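Local coordinates for protein agmatinase (PDB 4DZ4) that probably hydrolyses agmatine to putrescine and urea, using two manganese ions per subunit, as a member of the agmatinase branch of the arginase family, at residues S19-S24 against G46-V51; V54-A59 against D138-Y143; L58-R63 against L177-M182; D91-L96 against D311-W316. One frame throughout, in Å; residues are numbered along the deposited sequence.

Contact 1 (S19-S24 against G46-V51)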
# COMPACT_ATOMS: atom_id res chain seq x y z
N SER B 19 -39.39 6.48 -5.32
CA SER B 19 -39.97 5.52 -4.37
C SER B 19 -38.86 4.83 -3.60
O SER B 19 -37.74 4.74 -4.09
CB SER B 19 -40.80 4.46 -5.13
OG SER B 19 -41.04 3.28 -4.37
N VAL B 20 -39.21 4.34 -2.40
CA VAL B 20 -38.27 3.54 -1.59
C VAL B 20 -38.02 2.15 -2.17
O VAL B 20 -37.01 1.53 -1.83
CB VAL B 20 -38.74 3.39 -0.11
CG1 VAL B 20 -38.67 4.74 0.60
CG2 VAL B 20 -40.12 2.76 -0.00
N TYR B 21 -38.92 1.66 -3.03
CA TYR B 21 -38.79 0.36 -3.68
C TYR B 21 -38.05 0.43 -5.01
O TYR B 21 -38.09 1.46 -5.68
CB TYR B 21 -40.18 -0.21 -3.95
CG TYR B 21 -40.89 -0.55 -2.67
CD1 TYR B 21 -40.53 -1.67 -1.93
CD2 TYR B 21 -41.92 0.26 -2.19
CE1 TYR B 21 -41.17 -1.98 -0.74
CE2 TYR B 21 -42.57 -0.06 -1.01
CZ TYR B 21 -42.17 -1.17 -0.28
OH TYR B 21 -42.83 -1.49 0.89
N GLY B 22 -37.37 -0.67 -5.35
CA GLY B 22 -36.82 -0.86 -6.69
C GLY B 22 -35.36 -0.53 -6.83
O GLY B 22 -34.84 0.29 -6.09
N SER B 23 -34.69 -1.19 -7.78
CA SER B 23 -33.31 -0.88 -8.12
C SER B 23 -33.26 -0.09 -9.42
O SER B 23 -34.25 -0.05 -10.17
CB SER B 23 -32.50 -2.15 -8.30
OG SER B 23 -32.51 -2.90 -7.11
N SER B 24 -32.13 0.54 -9.68
CA SER B 24 -31.97 1.21 -10.97
C SER B 24 -30.56 1.02 -11.46
O SER B 24 -29.66 0.79 -10.67
CB SER B 24 -32.37 2.69 -10.91
OG SER B 24 -31.77 3.36 -9.86
N GLY B 46 -43.17 4.20 5.68
CA GLY B 46 -43.22 3.07 4.75
C GLY B 46 -41.89 2.33 4.62
O GLY B 46 -41.73 1.54 3.69
N VAL B 47 -40.95 2.60 5.53
CA VAL B 47 -39.61 1.98 5.46
C VAL B 47 -39.53 0.72 6.31
O VAL B 47 -39.93 0.72 7.46
CB VAL B 47 -38.50 2.97 5.85
CG1 VAL B 47 -37.13 2.27 5.98
CG2 VAL B 47 -38.41 4.10 4.84
N ASP B 48 -38.97 -0.35 5.75
CA ASP B 48 -38.82 -1.62 6.48
C ASP B 48 -37.48 -1.72 7.22
O ASP B 48 -37.42 -2.24 8.34
CB ASP B 48 -38.92 -2.81 5.51
CG ASP B 48 -40.28 -2.89 4.82
OD1 ASP B 48 -41.31 -2.74 5.50
OD2 ASP B 48 -40.33 -3.12 3.59
N VAL B 49 -36.42 -1.27 6.57
CA VAL B 49 -35.08 -1.30 7.17
C VAL B 49 -34.36 0.01 6.91
O VAL B 49 -34.33 0.50 5.77
CB VAL B 49 -34.21 -2.45 6.64
CG1 VAL B 49 -32.88 -2.48 7.39
CG2 VAL B 49 -34.93 -3.80 6.73
N VAL B 50 -33.74 0.54 7.97
CA VAL B 50 -32.90 1.74 7.87
C VAL B 50 -31.44 1.34 8.06
O VAL B 50 -31.07 0.82 9.13
CB VAL B 50 -33.26 2.79 8.92
CG1 VAL B 50 -32.26 3.95 8.89
CG2 VAL B 50 -34.69 3.29 8.67
N VAL B 51 -30.63 1.60 7.04
CA VAL B 51 -29.17 1.47 7.16
C VAL B 51 -28.63 2.83 7.61
O VAL B 51 -29.00 3.86 7.03
CB VAL B 51 -28.52 1.08 5.80
CG1 VAL B 51 -27.00 0.94 5.94
CG2 VAL B 51 -29.10 -0.25 5.32
O HOH W 1 -43.71 -2.15 4.05
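Near the edge of the sheet that carries strands 39-40 and 98-103 in the arginase-type α/β fold, a loop holding an ST turn at Ser19-Tyr21 lies with Val20 and Tyr21 against Gly46, Val47 and Asp48, on the approach to strand 49-54. No direct hydrogen bond crosses between the two segments, and they bury 129 Å² counted over both sides, so the contact is thin. Its apolar half is a methyl-to-methyl touch, Val20 CG1 lying 4.3 Å from Val47 CG2, while Val20 CG2 comes within 4.2 Å of the carbonyl oxygen Gly46 O. The turn itself is closed by Ser19 OG, which accepts from Tyr21 N at 3.0 Å with an N-H...O angle of 158°.

The polar half pairs Tyr21 with Asp48. The two side chains cross at about a right angle, and the phenol and carboxylate planes stand 62° apart. Tyr21 OH remains 4.0 Å from Asp48 OD2, so the link runs through a water that donates to Asp48 OD1 at 2.9 Å and meets Tyr21 OH in a weak bond of 3.3 Å.

In the parallel sheet, strand 49-54 has strand 98-103 as a neighbour, and Val20 and Val47 both pack on Ile99 of that strand. Asp48 OD2 has partners outside the two segments: it accepts from Ala97 N, just before the same strand, and forms a salt bridge with Lys320 NZ of helix 300-323, which probably stabilises its negative charge.

Contact 2 (V54-A59 against D138-Y143). With MN (manganese (II) ion), chain P.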
# COMPACT_ATOMS: atom_id res chain seq x y z
N VAL B 54 -22.50 4.75 12.27
CA VAL B 54 -22.08 5.41 13.52
C VAL B 54 -20.56 5.43 13.48
O VAL B 54 -19.92 4.41 13.72
CB VAL B 54 -22.58 4.68 14.82
CG1 VAL B 54 -22.14 5.48 16.03
CG2 VAL B 54 -24.11 4.56 14.84
N PRO B 55 -19.97 6.59 13.12
CA PRO B 55 -18.53 6.62 12.76
C PRO B 55 -17.63 6.88 13.97
O PRO B 55 -16.94 7.89 14.06
CB PRO B 55 -18.46 7.81 11.79
CG PRO B 55 -19.52 8.74 12.30
CD PRO B 55 -20.67 7.81 12.69
N LEU B 56 -17.65 5.93 14.89
CA LEU B 56 -16.93 6.06 16.17
C LEU B 56 -15.67 5.22 16.19
O LEU B 56 -15.72 4.03 15.82
CB LEU B 56 -17.84 5.57 17.29
CG LEU B 56 -17.28 5.61 18.71
CD1 LEU B 56 -17.05 7.06 19.20
CD2 LEU B 56 -18.21 4.88 19.70
N ASP B 57 -14.55 5.76 16.65
CA ASP B 57 -13.43 4.86 17.01
C ASP B 57 -12.73 5.30 18.30
O ASP B 57 -11.63 4.84 18.62
CB ASP B 57 -12.42 4.61 15.86
CG ASP B 57 -11.73 5.88 15.38
OD1 ASP B 57 -11.84 6.90 16.05
OD2 ASP B 57 -11.09 5.81 14.31
N LEU B 58 -13.40 6.15 19.06
CA LEU B 58 -12.83 6.63 20.34
C LEU B 58 -12.73 5.56 21.42
O LEU B 58 -12.00 5.71 22.39
CB LEU B 58 -13.63 7.85 20.87
CG LEU B 58 -13.76 9.00 19.87
CD1 LEU B 58 -14.64 10.11 20.44
CD2 LEU B 58 -12.38 9.57 19.51
N ALA B 59 -13.47 4.46 21.25
CA ALA B 59 -13.52 3.42 22.30
C ALA B 59 -12.52 2.29 22.01
O ALA B 59 -12.42 1.33 22.77
CB ALA B 59 -14.93 2.85 22.42
N ASP B 138 -16.57 1.45 15.85
CA ASP B 138 -16.08 0.41 16.77
C ASP B 138 -17.22 -0.25 17.55
O ASP B 138 -18.37 0.21 17.52
CB ASP B 138 -14.91 0.93 17.64
CG ASP B 138 -15.37 1.85 18.80
OD1 ASP B 138 -16.35 1.50 19.51
OD2 ASP B 138 -14.69 2.89 19.04
N HIS B 139 -16.91 -1.37 18.18
CA HIS B 139 -17.96 -2.20 18.78
C HIS B 139 -18.72 -1.56 19.92
O HIS B 139 -19.82 -2.01 20.27
CB HIS B 139 -17.40 -3.56 19.22
CG HIS B 139 -18.34 -4.72 18.93
ND1 HIS B 139 -17.91 -5.99 18.79
CD2 HIS B 139 -19.72 -4.75 18.75
CE1 HIS B 139 -18.95 -6.79 18.52
NE2 HIS B 139 -20.07 -6.04 18.49
N TYR B 140 -18.15 -0.51 20.52
CA TYR B 140 -18.85 0.17 21.61
C TYR B 140 -20.27 0.57 21.18
O TYR B 140 -21.20 0.57 22.00
CB TYR B 140 -18.09 1.40 22.10
CG TYR B 140 -18.88 2.14 23.16
CD1 TYR B 140 -18.82 1.74 24.49
CD2 TYR B 140 -19.73 3.20 22.81
CE1 TYR B 140 -19.57 2.40 25.46
CE2 TYR B 140 -20.49 3.85 23.77
CZ TYR B 140 -20.39 3.45 25.09
OH TYR B 140 -21.14 4.09 26.07
N ILE B 141 -20.44 0.92 19.90
CA ILE B 141 -21.76 1.43 19.45
C ILE B 141 -22.91 0.48 19.76
O ILE B 141 -24.06 0.91 19.95
CB ILE B 141 -21.78 1.83 17.94
CG1 ILE B 141 -21.76 0.59 17.02
CG2 ILE B 141 -20.63 2.83 17.65
CD1 ILE B 141 -21.96 0.89 15.53
N THR B 142 -22.62 -0.82 19.82
CA THR B 142 -23.67 -1.81 20.03
C THR B 142 -24.36 -1.69 21.41
O THR B 142 -25.55 -2.02 21.56
CB THR B 142 -23.14 -3.21 19.79
OG1 THR B 142 -22.55 -3.27 18.49
CG2 THR B 142 -24.29 -4.26 19.88
N TYR B 143 -23.62 -1.19 22.40
CA TYR B 143 -24.20 -1.00 23.72
C TYR B 143 -25.34 0.04 23.71
O TYR B 143 -26.47 -0.29 24.06
CB TYR B 143 -23.08 -0.68 24.74
CG TYR B 143 -23.54 -0.36 26.13
CD1 TYR B 143 -24.47 -1.18 26.80
CD2 TYR B 143 -23.01 0.75 26.81
CE1 TYR B 143 -24.89 -0.87 28.09
CE2 TYR B 143 -23.44 1.07 28.09
CZ TYR B 143 -24.36 0.24 28.73
OH TYR B 143 -24.75 0.55 30.01
MN MN P . -15.93 -6.67 19.44
O HOH W 2 -14.02 -6.95 19.69
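Asp138 and Leu56 meet through their backbones, Asp138 N donating to Leu56 O at 2.7 Å. The carboxylate of Asp138 then grips both segments. Its OD2 accepts from Ala59 N at 3.0 Å, on the syn side and 24° out of the carboxylate plane, while OD1 is met nearly head-on along its C-O bond by Tyr140 N at 2.9 Å, an Asx turn. A chi1 of 77° sets CG of Asp138 between the backbone N and the carbonyl carbon; from there the two oxygens of the buried group take the N-H of Ala59 and of Tyr140.

The apolar layer lies alongside. Val54 and Ile141 reach tip to tip, and the 3.5 Å between Val54 CG1 and Ile141 CG2 is tighter than a usual carbon contact. Leu56 CD2 is 3.8 Å from Ile141 CG2, the two side chains sliding past each other in opposite directions, and it also touches Tyr140 CD2. Ala59 CB presses on Tyr140 CB at 3.5 Å.

Next to Asp138 in sequence, His139 points away from residues 54-59 and binds a manganese ion through ND1 at 2.2 Å. Asp163, Asp167, Asp246 and a water also bind this ion. His139 NE2 bonds to Thr244 OG1 and its N to Glu290 OE2, second-shell contacts consistent with fixing the ligand.

The loop after strand 49-54 thus rests on the 3-10 turn leading into helix 142-153, with Val54 also packed on Ile118 of helix 114-126 and Ile141 on Val289 of strand 282-289.

Contact 3 (L58-R63 against L177-M182). With EDO (1,2-ethanediol), chain C; EDO (1,2-ethanediol), chain U.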
# COMPACT_ATOMS: atom_id res chain seq x y z
N LEU B 58 -13.40 6.15 19.06
CA LEU B 58 -12.83 6.63 20.34
C LEU B 58 -12.73 5.56 21.42
O LEU B 58 -12.00 5.71 22.39
CB LEU B 58 -13.63 7.85 20.87
CG LEU B 58 -13.76 9.00 19.87
CD1 LEU B 58 -14.64 10.11 20.44
CD2 LEU B 58 -12.38 9.57 19.51
N ALA B 59 -13.47 4.46 21.25
CA ALA B 59 -13.52 3.42 22.30
C ALA B 59 -12.52 2.29 22.01
O ALA B 59 -12.42 1.33 22.77
CB ALA B 59 -14.93 2.85 22.42
N THR B 60 -11.75 2.44 20.92
CA THR B 60 -10.82 1.39 20.48
C THR B 60 -9.61 1.21 21.39
O THR B 60 -9.13 2.16 22.04
CB THR B 60 -10.29 1.60 19.04
OG1 THR B 60 -9.70 2.91 18.95
CG2 THR B 60 -11.38 1.45 17.98
N THR B 61 -9.10 -0.01 21.45
CA THR B 61 -7.98 -0.30 22.35
C THR B 61 -6.66 -0.50 21.63
O THR B 61 -5.59 -0.44 22.27
CB THR B 61 -8.23 -1.55 23.20
OG1 THR B 61 -8.52 -2.67 22.34
CG2 THR B 61 -9.41 -1.33 24.16
N PHE B 62 -6.71 -0.71 20.32
CA PHE B 62 -5.45 -0.86 19.57
C PHE B 62 -5.44 0.14 18.43
O PHE B 62 -5.28 1.33 18.71
CB PHE B 62 -5.16 -2.34 19.15
CG PHE B 62 -3.84 -2.51 18.42
CD1 PHE B 62 -2.77 -1.62 18.62
CD2 PHE B 62 -3.68 -3.56 17.49
CE1 PHE B 62 -1.55 -1.77 17.91
CE2 PHE B 62 -2.47 -3.72 16.79
CZ PHE B 62 -1.42 -2.82 17.00
N ARG B 63 -5.59 -0.29 17.19
CA ARG B 63 -5.55 0.68 16.10
C ARG B 63 -6.85 1.46 16.02
O ARG B 63 -7.92 0.89 16.17
CB ARG B 63 -5.36 0.02 14.74
CG ARG B 63 -4.14 -0.88 14.66
CD ARG B 63 -4.46 -1.92 13.59
NE ARG B 63 -3.25 -2.64 13.19
CZ ARG B 63 -3.29 -3.68 12.34
NH1 ARG B 63 -4.46 -4.08 11.83
NH2 ARG B 63 -2.16 -4.29 11.99
N LEU B 177 -15.54 4.43 27.77
CA LEU B 177 -15.82 4.34 26.36
C LEU B 177 -14.84 3.30 25.88
O LEU B 177 -13.69 3.65 25.61
CB LEU B 177 -15.52 5.71 25.73
CG LEU B 177 -15.94 6.11 24.33
CD1 LEU B 177 -17.35 5.63 24.02
CD2 LEU B 177 -15.90 7.64 24.26
N ASN B 178 -15.25 2.04 25.93
CA ASN B 178 -14.35 0.90 25.68
C ASN B 178 -15.08 -0.19 24.89
O ASN B 178 -16.07 -0.78 25.37
CB ASN B 178 -13.83 0.34 27.01
CG ASN B 178 -12.66 -0.64 26.85
OD1 ASN B 178 -12.61 -1.43 25.89
ND2 ASN B 178 -11.74 -0.61 27.80
N HIS B 179 -14.58 -0.47 23.67
CA HIS B 179 -15.20 -1.47 22.79
C HIS B 179 -15.04 -2.90 23.25
O HIS B 179 -15.57 -3.81 22.63
CB HIS B 179 -14.70 -1.29 21.34
CG HIS B 179 -13.25 -1.67 21.13
ND1 HIS B 179 -12.76 -1.95 19.88
CD2 HIS B 179 -12.21 -1.85 22.02
CE1 HIS B 179 -11.44 -2.27 19.99
NE2 HIS B 179 -11.11 -2.24 21.28
N GLY B 180 -14.32 -3.11 24.35
CA GLY B 180 -14.04 -4.44 24.86
C GLY B 180 -14.76 -4.75 26.15
O GLY B 180 -14.60 -5.85 26.71
N THR B 181 -15.51 -3.79 26.68
CA THR B 181 -16.18 -4.05 27.97
C THR B 181 -17.67 -3.71 27.92
O THR B 181 -18.37 -3.84 28.95
CB THR B 181 -15.53 -3.29 29.14
OG1 THR B 181 -15.70 -1.88 28.94
CG2 THR B 181 -14.02 -3.59 29.23
N MET B 182 -18.17 -3.27 26.77
CA MET B 182 -19.58 -2.82 26.71
C MET B 182 -20.61 -3.96 26.83
O MET B 182 -21.76 -3.71 27.23
CB MET B 182 -19.86 -1.91 25.51
CG MET B 182 -20.02 -2.59 24.14
SD MET B 182 -18.40 -3.13 23.60
CE MET B 182 -18.92 -4.39 22.42
C1 EDO C . 0.07 -0.82 14.38
O1 EDO C . -0.55 -1.51 13.30
C2 EDO C . 1.58 -0.97 14.25
O2 EDO C . 1.96 -2.14 14.98
C1 EDO U . -10.49 -5.46 24.19
O1 EDO U . -9.22 -5.09 24.73
C2 EDO U . -10.27 -6.31 22.96
O2 EDO U . -9.78 -5.41 21.97
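His179 CG (chi1 70°) and Thr61 OG1 (chi1 55°) both lie between their own backbone N and carbonyl carbon, and the imidazole and hydroxyl meet. The hydroxyl comes to the ring edge: Thr61 OG1 lies near the ring plane and is hydrogen-bonded to His179 NE2 at 2.8 Å, with either atom able to donate. The other ring nitrogen, ND1, is hydrogen-bonded to Glu290 OE2, so partners at both nitrogens fix the rotation of the ring. One face is covered by Thr60 CA, a CH-pi contact 3.6 Å from the centroid and only 6° off the normal.

A backbone bond runs beside the ring, His179 N donating to Ala59 O at 3.0 Å. The same oxygen also receives a CA-H...O contact from Asn178 CA, while Ala59 CA lies 3.3 Å from Leu177 O in a second. Leu177 closes the apolar end, its CG 3.9 Å from Ala59 CB and its CD2 facing Leu58 CB. Asn178 OD1 accepts from Gly180 N at 2.8 Å, an Asx turn that spans His179.

Thr61 OG1 is further hydrogen-bonded to an ethanediol, probably from the crystallisation liquor. The second subunit also lies against this contact, its His109 ND1 hydrogen-bonded to Leu177 O. With its side chain about 4 Å from that of His139, a manganese ligand, His179 belongs to the loops that border the dinuclear manganese site of the arginase fold.

Contact 4 (D91-L96 against D311-W316). With EDO (1,2-ethanediol), chain T.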
# COMPACT_ATOMS: atom_id res chain seq x y z
N ASP B 91 -34.47 -9.73 -6.24
CA ASP B 91 -34.03 -8.38 -5.91
C ASP B 91 -34.79 -8.02 -4.64
O ASP B 91 -36.01 -7.87 -4.68
CB ASP B 91 -34.37 -7.39 -7.03
CG ASP B 91 -33.98 -5.95 -6.68
OD1 ASP B 91 -33.71 -5.67 -5.49
OD2 ASP B 91 -33.90 -5.13 -7.60
N PRO B 92 -34.08 -7.89 -3.51
CA PRO B 92 -34.85 -7.70 -2.29
C PRO B 92 -35.62 -6.39 -2.27
O PRO B 92 -36.59 -6.27 -1.53
CB PRO B 92 -33.79 -7.74 -1.18
CG PRO B 92 -32.52 -7.36 -1.85
CD PRO B 92 -32.62 -7.87 -3.25
N PHE B 93 -35.20 -5.41 -3.09
CA PHE B 93 -35.75 -4.05 -2.96
C PHE B 93 -37.05 -3.91 -3.71
O PHE B 93 -37.71 -2.89 -3.60
CB PHE B 93 -34.71 -3.00 -3.35
CG PHE B 93 -33.40 -3.21 -2.65
CD1 PHE B 93 -33.36 -3.26 -1.26
CD2 PHE B 93 -32.23 -3.41 -3.37
CE1 PHE B 93 -32.16 -3.49 -0.59
CE2 PHE B 93 -31.02 -3.61 -2.70
CZ PHE B 93 -30.99 -3.67 -1.32
N ASP B 94 -37.45 -4.97 -4.41
CA ASP B 94 -38.77 -4.98 -5.05
C ASP B 94 -39.88 -5.04 -4.03
O ASP B 94 -40.99 -4.56 -4.30
CB ASP B 94 -38.87 -6.10 -6.08
CG ASP B 94 -38.16 -5.75 -7.37
OD1 ASP B 94 -37.97 -4.53 -7.64
OD2 ASP B 94 -37.76 -6.68 -8.10
N ASP B 95 -39.63 -5.64 -2.87
CA ASP B 95 -40.66 -5.68 -1.85
C ASP B 95 -40.21 -5.47 -0.42
O ASP B 95 -41.01 -5.60 0.50
CB ASP B 95 -41.56 -6.93 -1.99
CG ASP B 95 -40.78 -8.20 -2.03
OD1 ASP B 95 -39.69 -8.28 -1.41
OD2 ASP B 95 -41.26 -9.15 -2.68
N LEU B 96 -38.93 -5.12 -0.24
CA LEU B 96 -38.42 -4.66 1.05
C LEU B 96 -37.91 -3.23 0.87
O LEU B 96 -37.03 -2.98 0.04
CB LEU B 96 -37.25 -5.54 1.54
CG LEU B 96 -36.70 -5.26 2.96
CD1 LEU B 96 -37.61 -5.77 4.06
CD2 LEU B 96 -35.30 -5.86 3.13
N ASP B 311 -26.75 -9.92 3.19
CA ASP B 311 -27.46 -11.12 3.64
C ASP B 311 -28.45 -10.86 4.77
O ASP B 311 -29.52 -11.47 4.79
CB ASP B 311 -26.47 -12.24 3.96
CG ASP B 311 -25.87 -12.84 2.67
OD1 ASP B 311 -26.57 -12.88 1.64
OD2 ASP B 311 -24.69 -13.28 2.69
N LEU B 312 -28.11 -9.95 5.69
CA LEU B 312 -29.07 -9.51 6.72
C LEU B 312 -30.33 -8.89 6.09
O LEU B 312 -31.46 -9.22 6.49
CB LEU B 312 -28.40 -8.55 7.73
CG LEU B 312 -27.33 -9.24 8.59
CD1 LEU B 312 -26.45 -8.20 9.28
CD2 LEU B 312 -27.99 -10.16 9.63
N LEU B 313 -30.15 -8.01 5.10
CA LEU B 313 -31.32 -7.48 4.36
C LEU B 313 -32.16 -8.61 3.75
O LEU B 313 -33.38 -8.55 3.78
CB LEU B 313 -30.93 -6.49 3.25
CG LEU B 313 -30.24 -5.24 3.82
CD1 LEU B 313 -29.81 -4.31 2.69
CD2 LEU B 313 -31.19 -4.51 4.74
N CYS B 314 -31.51 -9.60 3.17
CA CYS B 314 -32.23 -10.67 2.50
C CYS B 314 -33.02 -11.49 3.50
O CYS B 314 -34.13 -11.92 3.19
CB CYS B 314 -31.25 -11.51 1.67
SG CYS B 314 -30.63 -10.65 0.20
N LEU B 315 -32.45 -11.70 4.69
CA LEU B 315 -33.17 -12.40 5.77
C LEU B 315 -34.45 -11.64 6.10
O LEU B 315 -35.52 -12.26 6.21
CB LEU B 315 -32.32 -12.56 7.02
CG LEU B 315 -31.16 -13.57 6.90
CD1 LEU B 315 -30.26 -13.46 8.12
CD2 LEU B 315 -31.71 -14.99 6.78
N TRP B 316 -34.35 -10.32 6.24
CA TRP B 316 -35.56 -9.52 6.46
C TRP B 316 -36.56 -9.56 5.32
O TRP B 316 -37.77 -9.58 5.57
CB TRP B 316 -35.21 -8.09 6.86
CG TRP B 316 -34.77 -7.96 8.31
CD1 TRP B 316 -35.39 -8.46 9.46
CD2 TRP B 316 -33.60 -7.21 8.80
NE1 TRP B 316 -34.69 -8.11 10.59
CE2 TRP B 316 -33.61 -7.35 10.27
CE3 TRP B 316 -32.58 -6.48 8.20
CZ2 TRP B 316 -32.62 -6.77 11.08
CZ3 TRP B 316 -31.59 -5.90 9.02
CH2 TRP B 316 -31.64 -6.02 10.43
C1 EDO T . -30.38 -6.63 -9.23
O1 EDO T . -30.97 -6.99 -7.97
C2 EDO T . -30.61 -5.17 -9.54
O2 EDO T . -32.01 -5.06 -9.84
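Leu96, whose CB is directed toward helix 300-323, carries much of this contact, meeting Leu313 and Trp316. From CB the chain runs to CG, placed anti to the backbone N (chi1 -174°), and there forks. CD2 comes to 3.4 Å from the helix carbonyl oxygen Leu313 O and lies 4.3 Å from Trp316 CB. The other branch, CD1, stays 4.1 Å from Trp316 O, so both methyls rest largely on the helix backbone.

Two neighbours widen the patch. Phe93 presents its ring edge to the helix, Phe93 CE1 lying 4.1 Å from Leu313 CD1, while Pro92 CG sits 3.9 Å above the centre of one face of that ring. Pro92 CG also approaches Cys314 SG at 4.3 Å. No hydrogen bond joins the segments. Residues 91-96 are shaped from within by an Asx turn, Asp91 OD1 accepting from Phe93 N at 2.8 Å.

Polar links lie around this apolar centre: Asp95 OD1 forms a salt bridge with Arg317 NE, and Trp316 NE1 bonds to Leu283 O. The contact joins the loop before strand 98-103 to the C-terminal helix, which packs on strands 131-136 and 282-289 in the layered α/β fold of arginases.

Contacts 2 and 3 form one cluster beside the manganese site; contacts 1 and 4 form another near the sheet edge that carries strand 39-40. Contact 4 lies on the opposite side of the chain's centre from contacts 2 and 3, and contact 1 from contact 3. The first pair, centres 8 Å apart, shares Leu58 and Ala59; Tyr140 CD2 packs 3.6 Å from Leu177 CD1. Contact 2 supplies a manganese ligand, while the His179 side chain of contact 3 is about 6 Å from the ion. In the second pair, centres 9 Å apart, Gly22 N to Phe93 O at 2.8 Å is a probable hydrogen bond. Segments 46-51 and 54-59 adjoin in sequence, but contacts 1 and 2 do not otherwise touch.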